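Local coordinates for protein malonyl CoA-ACP transacylase (Xanthomonas oryzae pv. oryzae, PDB 3K89) that probably transfers the malonyl group from coenzyme A to holo acyl carrier protein, the step that supplies malonyl units for bacterial fatty acid synthesis, at residues Ala22-Leu27 / Ala300-Tyr305; Ala36-Gly41 / Leu107-Gly112; Gln85-Leu90 / Pro226-Val231; Gln156-Ala161 / Ala176-Ala181; Arg208-Gln213 / Glu251-Pro256. All blocks are in the same frame, centred on the assembly; numbering follows the deposited sequence.

Contact 1 (Ala22-Leu27 / Ala300-Tyr305)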
# COMPACT_ATOMS: atom_id res chain seq x y z
N ALA A 22 -7.23 11.30 -13.64
CA ALA A 22 -7.41 12.03 -14.90
C ALA A 22 -8.06 13.39 -14.64
O ALA A 22 -7.62 14.42 -15.20
CB ALA A 22 -8.24 11.23 -15.89
N GLU A 23 -9.08 13.41 -13.78
CA GLU A 23 -9.88 14.61 -13.61
C GLU A 23 -9.15 15.65 -12.80
O GLU A 23 -9.23 16.85 -13.10
CB GLU A 23 -11.24 14.27 -13.01
CG GLU A 23 -12.09 13.47 -14.01
CD GLU A 23 -13.24 12.73 -13.36
OE1 GLU A 23 -13.05 12.12 -12.28
OE2 GLU A 23 -14.34 12.76 -13.96
N LEU A 24 -8.41 15.21 -11.78
CA LEU A 24 -7.55 16.14 -11.06
C LEU A 24 -6.45 16.71 -11.94
O LEU A 24 -6.11 17.89 -11.81
CB LEU A 24 -6.94 15.47 -9.82
CG LEU A 24 -7.87 15.41 -8.61
CD1 LEU A 24 -7.25 14.48 -7.56
CD2 LEU A 24 -8.18 16.80 -8.05
N SER A 25 -5.89 15.89 -12.82
CA SER A 25 -4.81 16.34 -13.72
C SER A 25 -5.29 17.46 -14.63
O SER A 25 -4.55 18.41 -14.89
CB SER A 25 -4.30 15.16 -14.55
OG SER A 25 -3.29 15.56 -15.47
N GLU A 26 -6.53 17.37 -15.10
CA GLU A 26 -7.10 18.43 -15.94
C GLU A 26 -7.11 19.80 -15.24
O GLU A 26 -6.98 20.85 -15.89
CB GLU A 26 -8.51 18.05 -16.35
CG GLU A 26 -8.54 16.98 -17.40
CD GLU A 26 -9.93 16.72 -17.95
OE1 GLU A 26 -10.89 17.38 -17.49
OE2 GLU A 26 -10.05 15.85 -18.84
N LEU A 27 -7.27 19.78 -13.93
CA LEU A 27 -7.30 21.00 -13.13
C LEU A 27 -5.92 21.48 -12.67
O LEU A 27 -5.74 22.66 -12.34
CB LEU A 27 -8.21 20.82 -11.92
CG LEU A 27 -9.65 20.38 -12.21
CD1 LEU A 27 -10.37 20.06 -10.90
CD2 LEU A 27 -10.42 21.45 -12.99
N ALA A 300 -8.95 11.20 -4.20
CA ALA A 300 -8.67 10.74 -5.58
C ALA A 300 -9.33 11.53 -6.72
O ALA A 300 -8.93 11.39 -7.86
CB ALA A 300 -9.04 9.24 -5.72
N THR A 301 -10.35 12.33 -6.40
CA THR A 301 -11.20 12.94 -7.43
C THR A 301 -11.45 14.40 -7.07
O THR A 301 -11.37 14.76 -5.90
CB THR A 301 -12.58 12.25 -7.48
OG1 THR A 301 -13.24 12.48 -6.23
CG2 THR A 301 -12.46 10.75 -7.71
N PRO A 302 -11.81 15.23 -8.07
CA PRO A 302 -12.05 16.65 -7.78
C PRO A 302 -13.03 16.90 -6.63
O PRO A 302 -12.75 17.72 -5.74
CB PRO A 302 -12.58 17.19 -9.10
CG PRO A 302 -11.86 16.35 -10.12
CD PRO A 302 -11.84 14.96 -9.51
N ALA A 303 -14.16 16.20 -6.61
CA ALA A 303 -15.14 16.47 -5.57
C ALA A 303 -14.70 16.02 -4.18
O ALA A 303 -14.99 16.68 -3.18
CB ALA A 303 -16.51 15.86 -5.93
N ASP A 304 -14.02 14.88 -4.11
CA ASP A 304 -13.57 14.39 -2.81
C ASP A 304 -12.41 15.23 -2.29
O ASP A 304 -12.36 15.57 -1.11
CB ASP A 304 -13.15 12.92 -2.91
CG ASP A 304 -14.33 12.00 -3.16
OD1 ASP A 304 -15.42 12.23 -2.60
OD2 ASP A 304 -14.16 11.00 -3.92
N TYR A 305 -11.51 15.59 -3.19
CA TYR A 305 -10.40 16.49 -2.86
C TYR A 305 -10.92 17.83 -2.33
O TYR A 305 -10.51 18.28 -1.25
CB TYR A 305 -9.48 16.67 -4.07
CG TYR A 305 -8.35 17.61 -3.79
CD1 TYR A 305 -7.17 17.15 -3.20
CD2 TYR A 305 -8.47 18.96 -4.05
CE1 TYR A 305 -6.14 18.02 -2.90
CE2 TYR A 305 -7.44 19.84 -3.76
CZ TYR A 305 -6.28 19.37 -3.18
OH TYR A 305 -5.26 20.24 -2.88
O HOH W 1 -9.03 12.60 -10.37
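Leu24 and Ala300 are joined through one water. It donates to Ala300 O at 2.8 Å and accepts from Leu24 N at 3.0 Å. No direct hydrogen bond crosses between the two segments. The rest is apolar packing round Pro302. Glu23 lies across the proline ring at about a right angle, and Glu23 CB is 3.6 Å from Pro302 CD. Leu27 CD1 reaches Pro302 CB at 4.0 Å. Leu24 CG is anti to the carbonyl carbon (chi1 -81°) and lies 4.1 Å from Pro302 CD. Leu24 sends its two methyls to different places. CD1 meets the backbone of Ala300, with 3.5 Å to Ala300 O. CD2 approaches Pro302 CA and comes 4.2 Å from Tyr305 CB.

Pro302 is the first residue of helix 302-311, and Thr301 is its N-cap. Thr301 OG1 accepts a weak capping bond from Asp304 N and donates to Asp304 OD2 at 2.9 Å, from above the carboxylate plane. The contact sets helix 22-27 against the start of helix 302-311, the last of the chain. Tyr305 OH bonds to Gln82 OE1. Leu78 of helix 61-81 touches both Leu24 and Tyr305.

Contact 2 (Ala36-Gly41 / Leu107-Gly112)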
# COMPACT_ATOMS: atom_id res chain seq x y z
N ALA A 36 5.94 12.62 -14.57
CA ALA A 36 7.11 12.68 -15.44
C ALA A 36 8.39 12.47 -14.63
O ALA A 36 9.28 11.74 -15.04
CB ALA A 36 7.14 13.99 -16.20
N GLU A 37 8.45 13.09 -13.45
CA GLU A 37 9.59 12.96 -12.54
C GLU A 37 9.74 11.51 -12.06
O GLU A 37 10.83 10.94 -12.09
CB GLU A 37 9.39 13.92 -11.37
CG GLU A 37 10.51 13.96 -10.33
CD GLU A 37 10.26 14.97 -9.23
OE1 GLU A 37 9.52 15.95 -9.48
OE2 GLU A 37 10.84 14.79 -8.12
N ALA A 38 8.63 10.91 -11.66
CA ALA A 38 8.63 9.52 -11.23
C ALA A 38 9.04 8.61 -12.38
O ALA A 38 9.81 7.65 -12.17
CB ALA A 38 7.23 9.14 -10.70
N SER A 39 8.56 8.92 -13.59
CA SER A 39 8.81 8.08 -14.77
C SER A 39 10.30 7.99 -15.10
O SER A 39 10.79 6.94 -15.52
CB SER A 39 8.05 8.61 -15.99
OG SER A 39 6.66 8.41 -15.83
N GLU A 40 11.02 9.10 -14.90
CA GLU A 40 12.48 9.09 -15.07
C GLU A 40 13.17 8.06 -14.17
O GLU A 40 14.10 7.37 -14.60
CB GLU A 40 13.06 10.50 -14.87
CG GLU A 40 12.73 11.45 -16.03
CD GLU A 40 13.10 10.86 -17.40
OE1 GLU A 40 14.27 10.42 -17.57
OE2 GLU A 40 12.23 10.82 -18.29
N GLY A 41 12.69 7.93 -12.94
CA GLY A 41 13.23 6.94 -12.01
C GLY A 41 12.80 5.54 -12.38
O GLY A 41 13.61 4.59 -12.33
N LEU A 107 13.04 9.59 0.89
CA LEU A 107 13.54 9.28 -0.44
C LEU A 107 13.08 10.34 -1.44
O LEU A 107 11.95 10.83 -1.35
CB LEU A 107 12.98 7.93 -0.91
CG LEU A 107 13.52 6.69 -0.21
CD1 LEU A 107 12.69 5.49 -0.68
CD2 LEU A 107 14.99 6.46 -0.51
N SER A 108 13.92 10.66 -2.41
CA SER A 108 13.45 11.47 -3.56
C SER A 108 12.39 10.70 -4.33
O SER A 108 12.34 9.46 -4.28
CB SER A 108 14.62 11.80 -4.49
OG SER A 108 15.09 10.62 -5.14
N LEU A 109 11.54 11.42 -5.07
CA LEU A 109 10.54 10.75 -5.91
C LEU A 109 11.21 9.86 -6.97
O LEU A 109 10.77 8.73 -7.21
CB LEU A 109 9.60 11.78 -6.55
CG LEU A 109 8.60 11.25 -7.58
CD1 LEU A 109 7.68 10.17 -7.00
CD2 LEU A 109 7.81 12.45 -8.13
N HIS A 110 12.28 10.37 -7.57
CA HIS A 110 13.06 9.60 -8.55
C HIS A 110 13.50 8.24 -7.98
O HIS A 110 13.27 7.18 -8.60
CB HIS A 110 14.31 10.40 -8.94
CG HIS A 110 15.15 9.75 -9.99
ND1 HIS A 110 16.07 8.76 -9.70
CD2 HIS A 110 15.23 9.95 -11.32
CE1 HIS A 110 16.67 8.38 -10.81
NE2 HIS A 110 16.18 9.08 -11.81
N ASP A 111 14.15 8.29 -6.82
CA ASP A 111 14.65 7.08 -6.16
C ASP A 111 13.52 6.16 -5.71
O ASP A 111 13.63 4.95 -5.82
CB ASP A 111 15.52 7.42 -4.97
CG ASP A 111 16.90 7.90 -5.36
OD1 ASP A 111 17.27 7.81 -6.55
OD2 ASP A 111 17.62 8.35 -4.46
N GLY A 112 12.44 6.74 -5.18
CA GLY A 112 11.30 5.94 -4.76
C GLY A 112 10.70 5.16 -5.91
O GLY A 112 10.41 3.95 -5.78
O HOH W 2 12.98 13.18 -7.55
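Helix 30-42 meets the capped N-terminus of helix 109-126, and Gly41 and His110 make the closest backbone approach. Their CA atoms are only 4.4 Å apart. Gly41 CA lies 3.4 Å from His110 O in a CA-H...O contact. Gly41 has no side chain, and the His110 carbonyl comes right up to its CA. The imidazole of His110 folds over the same residue. Its CG is anti to the backbone N (chi1 -177°), and Gly41 CA sits over the centre of one ring face, 3.7 Å from the centroid, a CH-pi contact. In the ring plane, His110 ND1 makes a weak bond to Asp111 OD1.

Leu109 carries the apolar part. It crosses the extended Glu37 chain obliquely, with Leu109 CD2 3.7 Å from Glu37 CD. Leu109 CD1 packs on Ala38 CB at 3.9 Å. One water links the polar groups: it donates to Glu37 OE2 at 2.7 Å and accepts from His110 N. Ser108 is the N-cap, and its OG accepts from Asp111 N at 3.0 Å.

Helix 61-81 closes the apolar side, with Leu69 and Val73 on Leu109 and Ala70 on Ala38. From the same helix, Arg77 forms a salt bridge to Glu37 OE1. Ala113, further along helix 109-126, also touches Ala38.

Contact 3 (Gln85-Leu90 / Pro226-Val231)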
# COMPACT_ATOMS: atom_id res chain seq x y z
N GLN A 85 -3.94 21.28 5.49
CA GLN A 85 -3.31 21.02 6.78
C GLN A 85 -2.22 19.94 6.62
O GLN A 85 -2.44 18.94 5.94
CB GLN A 85 -4.35 20.58 7.81
CG GLN A 85 -5.31 21.71 8.26
CD GLN A 85 -6.48 21.23 9.15
OE1 GLN A 85 -7.27 22.05 9.62
NE2 GLN A 85 -6.58 19.92 9.36
N ARG A 86 -1.05 20.17 7.22
CA ARG A 86 0.00 19.14 7.25
C ARG A 86 -0.31 18.03 8.25
O ARG A 86 -0.55 18.31 9.43
CB ARG A 86 1.37 19.76 7.58
CG ARG A 86 2.33 19.79 6.41
CD ARG A 86 3.55 20.66 6.71
NE ARG A 86 4.15 20.38 8.02
CZ ARG A 86 5.06 19.42 8.26
NH1 ARG A 86 5.47 18.63 7.28
NH2 ARG A 86 5.54 19.26 9.49
N PRO A 87 -0.29 16.76 7.79
CA PRO A 87 -0.54 15.67 8.72
C PRO A 87 0.60 15.50 9.74
O PRO A 87 1.75 15.82 9.43
CB PRO A 87 -0.66 14.44 7.81
CG PRO A 87 0.17 14.79 6.61
CD PRO A 87 -0.01 16.28 6.42
N ALA A 88 0.26 14.99 10.92
CA ALA A 88 1.23 14.75 11.97
C ALA A 88 1.87 13.38 11.83
O ALA A 88 2.97 13.15 12.34
CB ALA A 88 0.58 14.88 13.34
N LEU A 89 1.18 12.47 11.14
CA LEU A 89 1.69 11.11 10.91
C LEU A 89 1.28 10.62 9.52
O LEU A 89 0.28 11.07 8.98
CB LEU A 89 1.12 10.16 11.95
CG LEU A 89 1.54 10.36 13.41
CD1 LEU A 89 0.65 9.55 14.35
CD2 LEU A 89 3.02 10.01 13.63
N LEU A 90 2.07 9.69 8.98
CA LEU A 90 1.80 9.04 7.69
C LEU A 90 1.83 7.52 7.85
O LEU A 90 2.45 6.98 8.77
CB LEU A 90 2.88 9.41 6.67
CG LEU A 90 3.23 10.89 6.50
CD1 LEU A 90 4.40 11.01 5.53
CD2 LEU A 90 2.06 11.68 5.97
N PRO A 226 13.16 11.60 8.22
CA PRO A 226 11.77 11.92 7.85
C PRO A 226 11.30 13.24 8.46
O PRO A 226 11.58 13.52 9.63
CB PRO A 226 10.97 10.75 8.42
CG PRO A 226 11.83 10.18 9.51
CD PRO A 226 13.26 10.39 9.05
N GLN A 227 10.57 14.01 7.67
CA GLN A 227 9.97 15.27 8.11
C GLN A 227 8.65 15.06 8.84
O GLN A 227 8.19 15.94 9.59
CB GLN A 227 9.78 16.18 6.91
CG GLN A 227 11.10 16.64 6.32
CD GLN A 227 11.00 16.93 4.83
OE1 GLN A 227 9.91 17.09 4.28
NE2 GLN A 227 12.16 16.98 4.16
N ILE A 228 8.04 13.89 8.60
CA ILE A 228 6.81 13.47 9.26
C ILE A 228 6.99 11.98 9.54
O ILE A 228 7.45 11.27 8.64
CB ILE A 228 5.53 13.67 8.37
CG1 ILE A 228 5.44 15.11 7.84
CG2 ILE A 228 4.26 13.30 9.14
CD1 ILE A 228 4.36 15.34 6.76
N PRO A 229 6.67 11.51 10.76
CA PRO A 229 6.94 10.09 11.04
C PRO A 229 6.02 9.17 10.25
O PRO A 229 4.85 9.50 10.02
CB PRO A 229 6.68 9.96 12.55
CG PRO A 229 6.68 11.40 13.07
CD PRO A 229 6.17 12.22 11.95
N VAL A 230 6.57 8.03 9.88
CA VAL A 230 5.83 6.99 9.15
C VAL A 230 5.61 5.75 10.03
O VAL A 230 6.57 5.10 10.48
CB VAL A 230 6.57 6.62 7.84
CG1 VAL A 230 5.80 5.55 7.07
CG2 VAL A 230 6.76 7.85 6.97
N VAL A 231 4.34 5.46 10.29
CA VAL A 231 3.97 4.23 10.98
C VAL A 231 4.05 3.07 9.98
O VAL A 231 3.32 3.06 8.99
CB VAL A 231 2.54 4.34 11.56
CG1 VAL A 231 2.15 3.05 12.25
CG2 VAL A 231 2.46 5.52 12.52
O HOH W 3 6.14 16.60 11.38
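Ile228 and Leu90 form the apolar centre, their side chains crossing at about a right angle. Ile228 CG2, anti to its own backbone N, touches Leu90 CG at 3.7 Å. The same methyl rests on the backbone of the other segment, 3.5 Å from Ala88 O. Ile228 CD1 reaches Pro87 CG at 4.2 Å. Beside this pair, Leu89 CD2 packs on Pro229 CB at 3.8 Å, and Pro229 CD lies close to Ala88 O.

Two backbone bonds pin the end of the contact. Leu90 N donates to Pro229 O at 3.0 Å, and Val231 N donates to Leu90 O at 2.9 Å. They make a single beta bridge between Leu90 and Val230. At the polar edge, Arg86 NH1 lies 3.5 Å from Ile228 CD1. A water donates to Gln227 O and accepts weakly from Arg86 NH2.

Segment 85-90 covers the start of strand 86-92, which turns a corner at Ala88, in the parallel sheet. The strand leads toward the predicted nucleophile Ser94. Strands 2-3 and 6-10 flank it. Helix 95-103 covers Leu90 and Val230 through Ala100, while the segment 226-231 leads into strand 231-232.

Contact 4 (Gln156-Ala161 / Ala176-Ala181)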
# COMPACT_ATOMS: atom_id res chain seq x y z
N GLN A 156 3.83 -26.77 1.79
CA GLN A 156 3.83 -25.52 1.03
C GLN A 156 3.55 -24.36 1.97
O GLN A 156 3.54 -24.54 3.20
CB GLN A 156 2.82 -25.58 -0.11
CG GLN A 156 3.21 -26.61 -1.19
CD GLN A 156 2.15 -26.74 -2.26
OE1 GLN A 156 0.99 -27.00 -1.96
NE2 GLN A 156 2.55 -26.58 -3.51
N VAL A 157 3.33 -23.17 1.41
CA VAL A 157 3.15 -21.97 2.22
C VAL A 157 1.76 -21.37 2.00
O VAL A 157 1.36 -21.12 0.87
CB VAL A 157 4.25 -20.91 1.91
CG1 VAL A 157 3.90 -19.54 2.56
CG2 VAL A 157 5.62 -21.41 2.37
N VAL A 158 1.02 -21.19 3.09
CA VAL A 158 -0.17 -20.34 3.06
C VAL A 158 -0.30 -19.67 4.41
O VAL A 158 -0.33 -20.33 5.45
CB VAL A 158 -1.48 -21.10 2.64
CG1 VAL A 158 -1.75 -22.31 3.54
CG2 VAL A 158 -2.69 -20.14 2.59
N VAL A 159 -0.33 -18.34 4.39
CA VAL A 159 -0.27 -17.56 5.62
C VAL A 159 -1.14 -16.31 5.46
O VAL A 159 -1.42 -15.89 4.34
CB VAL A 159 1.20 -17.10 5.95
CG1 VAL A 159 2.12 -18.27 6.32
CG2 VAL A 159 1.80 -16.23 4.83
N PRO A 160 -1.56 -15.70 6.59
CA PRO A 160 -2.12 -14.35 6.51
C PRO A 160 -1.08 -13.40 5.90
O PRO A 160 0.10 -13.40 6.32
CB PRO A 160 -2.41 -13.99 7.97
CG PRO A 160 -1.64 -14.97 8.80
CD PRO A 160 -1.55 -16.23 7.97
N ALA A 161 -1.51 -12.64 4.90
CA ALA A 161 -0.63 -11.69 4.21
C ALA A 161 -1.03 -10.24 4.50
O ALA A 161 -0.17 -9.35 4.52
CB ALA A 161 -0.66 -11.95 2.70
N ALA A 176 -1.56 -23.77 -4.65
CA ALA A 176 -2.25 -25.01 -4.23
C ALA A 176 -2.65 -24.91 -2.77
O ALA A 176 -3.71 -25.36 -2.38
CB ALA A 176 -1.38 -26.22 -4.46
N ALA A 177 -1.79 -24.28 -1.96
CA ALA A 177 -2.05 -24.15 -0.54
C ALA A 177 -3.15 -23.13 -0.23
O ALA A 177 -3.95 -23.34 0.68
CB ALA A 177 -0.76 -23.81 0.22
N VAL A 178 -3.19 -22.02 -0.99
CA VAL A 178 -4.27 -21.06 -0.86
C VAL A 178 -5.59 -21.76 -1.24
O VAL A 178 -6.59 -21.63 -0.54
CB VAL A 178 -4.00 -19.78 -1.73
CG1 VAL A 178 -5.21 -18.87 -1.76
CG2 VAL A 178 -2.78 -19.04 -1.18
N ASP A 179 -5.56 -22.55 -2.31
CA ASP A 179 -6.77 -23.27 -2.72
C ASP A 179 -7.21 -24.28 -1.66
O ASP A 179 -8.40 -24.38 -1.37
CB ASP A 179 -6.61 -23.93 -4.09
CG ASP A 179 -6.82 -22.95 -5.24
OD1 ASP A 179 -7.38 -21.85 -5.03
OD2 ASP A 179 -6.42 -23.29 -6.37
N ARG A 180 -6.26 -24.99 -1.05
CA ARG A 180 -6.59 -25.88 0.08
C ARG A 180 -7.20 -25.11 1.25
O ARG A 180 -8.20 -25.55 1.84
CB ARG A 180 -5.40 -26.71 0.53
CG ARG A 180 -4.95 -27.80 -0.45
CD ARG A 180 -3.93 -28.72 0.19
NE ARG A 180 -2.72 -28.04 0.66
CZ ARG A 180 -1.62 -27.86 -0.07
NH1 ARG A 180 -1.58 -28.27 -1.34
NH2 ARG A 180 -0.56 -27.26 0.46
N ALA A 181 -6.64 -23.95 1.59
CA ALA A 181 -7.21 -23.12 2.65
C ALA A 181 -8.64 -22.70 2.34
O ALA A 181 -9.51 -22.72 3.22
CB ALA A 181 -6.32 -21.90 2.93
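The side chains of Gln156 and Arg180 cross at about a right angle, yet their flat ends are nearly coplanar, with amide and guanidinium planes 24° apart. The guanidinium meets the amide end-on. Arg180 NH1 and NH2 both donate to the single atom Gln156 OE1, each at 2.9 Å. The NH2 bond falls on a lone pair in the carbonyl plane. The NH1 bond runs nearly along the C=O axis. Both are bent at the hydrogen, as expected when two nitrogens share one acceptor. Arg180 bends at chi3. One face of its guanidinium lies over the backbone of its own helix, at Ala176 O and Ala177 CA. Arg180 NE bonds to Ala152 O, a second hold on the group.

Next to this polar grip, Val158 points toward the helix. Val158 CB is 3.7 Å from Ala177 CB, and its CG1 takes the crowded position between backbone N and carbonyl carbon. CG2, anti to the backbone N, reaches Val178 CG2 at 3.9 Å and Ala181 CB at 4.0 Å. The helix face turned to Val158 carries alanines, Ala177 and Ala181. Ala177 CB also sits 3.5 Å from Val157 O.

Cys149 of helix 142-152 touches Val158, and Val148 and Ala152 touch Ala181. The axes of strand 158-161 and helix 176-181 pass 8.3 Å apart at 80°. Helices 142-152 and 175-187 pack together against strand 158-165 of the mixed sheet. This helix-on-sheet packing belongs to the small subdomain of the acyltransferase fold, a ferredoxin-like beta-alpha-beta-beta-alpha-beta unit.

Contact 5 (Arg208-Gln213 / Glu251-Pro256)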
# COMPACT_ATOMS: atom_id res chain seq x y z
N ARG A 208 10.93 -14.14 0.84
CA ARG A 208 12.09 -13.95 1.73
C ARG A 208 13.37 -13.55 0.98
O ARG A 208 14.08 -12.64 1.41
CB ARG A 208 12.31 -15.17 2.63
CG ARG A 208 13.44 -15.02 3.64
CD ARG A 208 13.11 -13.96 4.68
NE ARG A 208 14.26 -13.68 5.53
CZ ARG A 208 15.23 -12.82 5.24
NH1 ARG A 208 15.20 -12.13 4.10
NH2 ARG A 208 16.23 -12.64 6.08
N ASP A 209 13.65 -14.22 -0.13
CA ASP A 209 14.84 -13.91 -0.92
C ASP A 209 14.73 -12.58 -1.66
O ASP A 209 15.71 -11.82 -1.73
CB ASP A 209 15.17 -15.06 -1.88
CG ASP A 209 15.64 -16.30 -1.16
OD1 ASP A 209 16.30 -16.18 -0.10
OD2 ASP A 209 15.35 -17.42 -1.65
N ALA A 210 13.54 -12.29 -2.18
CA ALA A 210 13.27 -10.99 -2.82
C ALA A 210 13.53 -9.85 -1.83
O ALA A 210 14.03 -8.79 -2.22
CB ALA A 210 11.85 -10.91 -3.34
N ALA A 211 13.22 -10.10 -0.55
CA ALA A 211 13.46 -9.11 0.52
C ALA A 211 14.94 -8.79 0.68
O ALA A 211 15.30 -7.63 0.92
CB ALA A 211 12.86 -9.59 1.84
N ASN A 212 15.79 -9.80 0.57
CA ASN A 212 17.24 -9.55 0.60
C ASN A 212 17.72 -8.74 -0.59
O ASN A 212 18.54 -7.82 -0.43
CB ASN A 212 18.01 -10.86 0.76
CG ASN A 212 17.77 -11.49 2.13
OD1 ASN A 212 17.47 -10.80 3.10
ND2 ASN A 212 17.88 -12.82 2.20
N GLN A 213 17.18 -9.03 -1.76
CA GLN A 213 17.49 -8.27 -2.97
C GLN A 213 17.07 -6.82 -2.78
O GLN A 213 17.82 -5.89 -3.12
CB GLN A 213 16.79 -8.85 -4.18
CG GLN A 213 17.28 -10.22 -4.60
CD GLN A 213 16.45 -10.75 -5.73
OE1 GLN A 213 15.31 -11.17 -5.54
NE2 GLN A 213 17.01 -10.70 -6.94
N GLU A 251 11.71 -6.55 6.20
CA GLU A 251 10.78 -7.42 6.91
C GLU A 251 9.36 -7.28 6.38
O GLU A 251 8.64 -8.28 6.32
CB GLU A 251 10.80 -7.12 8.40
CG GLU A 251 12.12 -7.47 9.04
CD GLU A 251 12.19 -6.97 10.48
OE1 GLU A 251 11.23 -6.33 10.97
OE2 GLU A 251 13.22 -7.19 11.12
N GLN A 252 8.96 -6.06 6.02
CA GLN A 252 7.63 -5.83 5.45
C GLN A 252 7.31 -6.82 4.33
O GLN A 252 6.17 -7.28 4.21
CB GLN A 252 7.51 -4.40 4.89
CG GLN A 252 6.08 -3.98 4.60
CD GLN A 252 5.94 -3.14 3.35
OE1 GLN A 252 6.42 -3.53 2.28
NE2 GLN A 252 5.26 -1.99 3.46
N LEU A 253 8.30 -7.13 3.49
CA LEU A 253 8.00 -7.84 2.24
C LEU A 253 7.52 -9.27 2.45
O LEU A 253 6.72 -9.78 1.64
CB LEU A 253 9.24 -7.83 1.33
CG LEU A 253 8.92 -8.00 -0.15
CD1 LEU A 253 8.29 -6.75 -0.73
CD2 LEU A 253 10.15 -8.38 -0.95
N TYR A 254 8.00 -9.91 3.51
CA TYR A 254 7.70 -11.33 3.74
C TYR A 254 6.85 -11.58 4.98
O TYR A 254 6.52 -12.73 5.29
CB TYR A 254 8.97 -12.19 3.78
CG TYR A 254 9.98 -11.84 4.86
CD1 TYR A 254 11.02 -10.96 4.60
CD2 TYR A 254 9.90 -12.41 6.14
CE1 TYR A 254 11.97 -10.65 5.57
CE2 TYR A 254 10.84 -12.10 7.13
CZ TYR A 254 11.88 -11.22 6.83
OH TYR A 254 12.82 -10.90 7.79
N LEU A 255 6.49 -10.50 5.67
CA LEU A 255 5.62 -10.59 6.85
C LEU A 255 4.29 -9.87 6.60
O LEU A 255 4.18 -9.04 5.70
CB LEU A 255 6.35 -10.03 8.07
CG LEU A 255 7.55 -10.86 8.55
CD1 LEU A 255 8.31 -10.15 9.64
CD2 LEU A 255 7.11 -12.26 9.00
N PRO A 256 3.24 -10.22 7.38
CA PRO A 256 1.92 -9.65 7.13
C PRO A 256 1.85 -8.14 7.31
O PRO A 256 2.47 -7.59 8.22
CB PRO A 256 0.99 -10.36 8.13
CG PRO A 256 1.81 -11.25 8.92
CD PRO A 256 3.22 -11.29 8.39
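Arg208 and Tyr254 bring the two helical segments to 5.5 Å between CA atoms, and Ala211 and Leu253 follow at 5.9 Å. The segment 208-213 opens helix 208-219, while 251-256 lies toward the C-terminal end of helix 242-254 and runs on into the following loop. No hydrogen bond joins them.

The side chains of Arg208 and Tyr254 lie side by side and point the same way. Arg208 bends at chi2 (67°), which turns CD over the centre of the tyrosine ring, 3.5 Å from its centroid, in a CH-pi contact. Beyond it the guanidinium stacks flat, planes 9° apart, displaced toward the hydroxyl end. Arg208 NH1 donates to Asn212 OD1 at 2.8 Å from above the carbonyl plane, which probably limits rotation of the group. Glu251 O covers the opposite ring face. Ala211 CB comes in at the ring edge, 3.6 Å from Tyr254 CD1. Leu253 CD2 packs against Ala211 N at 3.5 Å and touches Ala210 CB.

Leu253 lies near the predicted active-site pair Ser94 and His203. Gln252 bonds through NE2 to Ser94 O and through O to His203 ND1. Helix 109-126 backs the contact, with Arg119 and Met123 on Leu253 and Phe122 on Ala210.

In the fold
Contacts 3 and 5 are the buried ones, while contacts 1, 2 and 4 are partly exposed. Contact 3 is the only one with backbone bonds between its segments, as suits a loop beside the parallel sheet. Contact 4 instead places a helix on the mixed sheet, with a polar side-chain grip beside the apolar packing. Contacts 1 and 2 use consecutive helices, 22-27 and 30-42; both pack on a capped helix start and add one bridging water, and helix 61-81 borders both. Helix 109-126 is part of contact 2 and backs contact 5. Contacts 4 and 5 touch where Pro256 packs on Pro160; contact 1 lies across the chain's centre. Contact 5 is nearest the predicted active site.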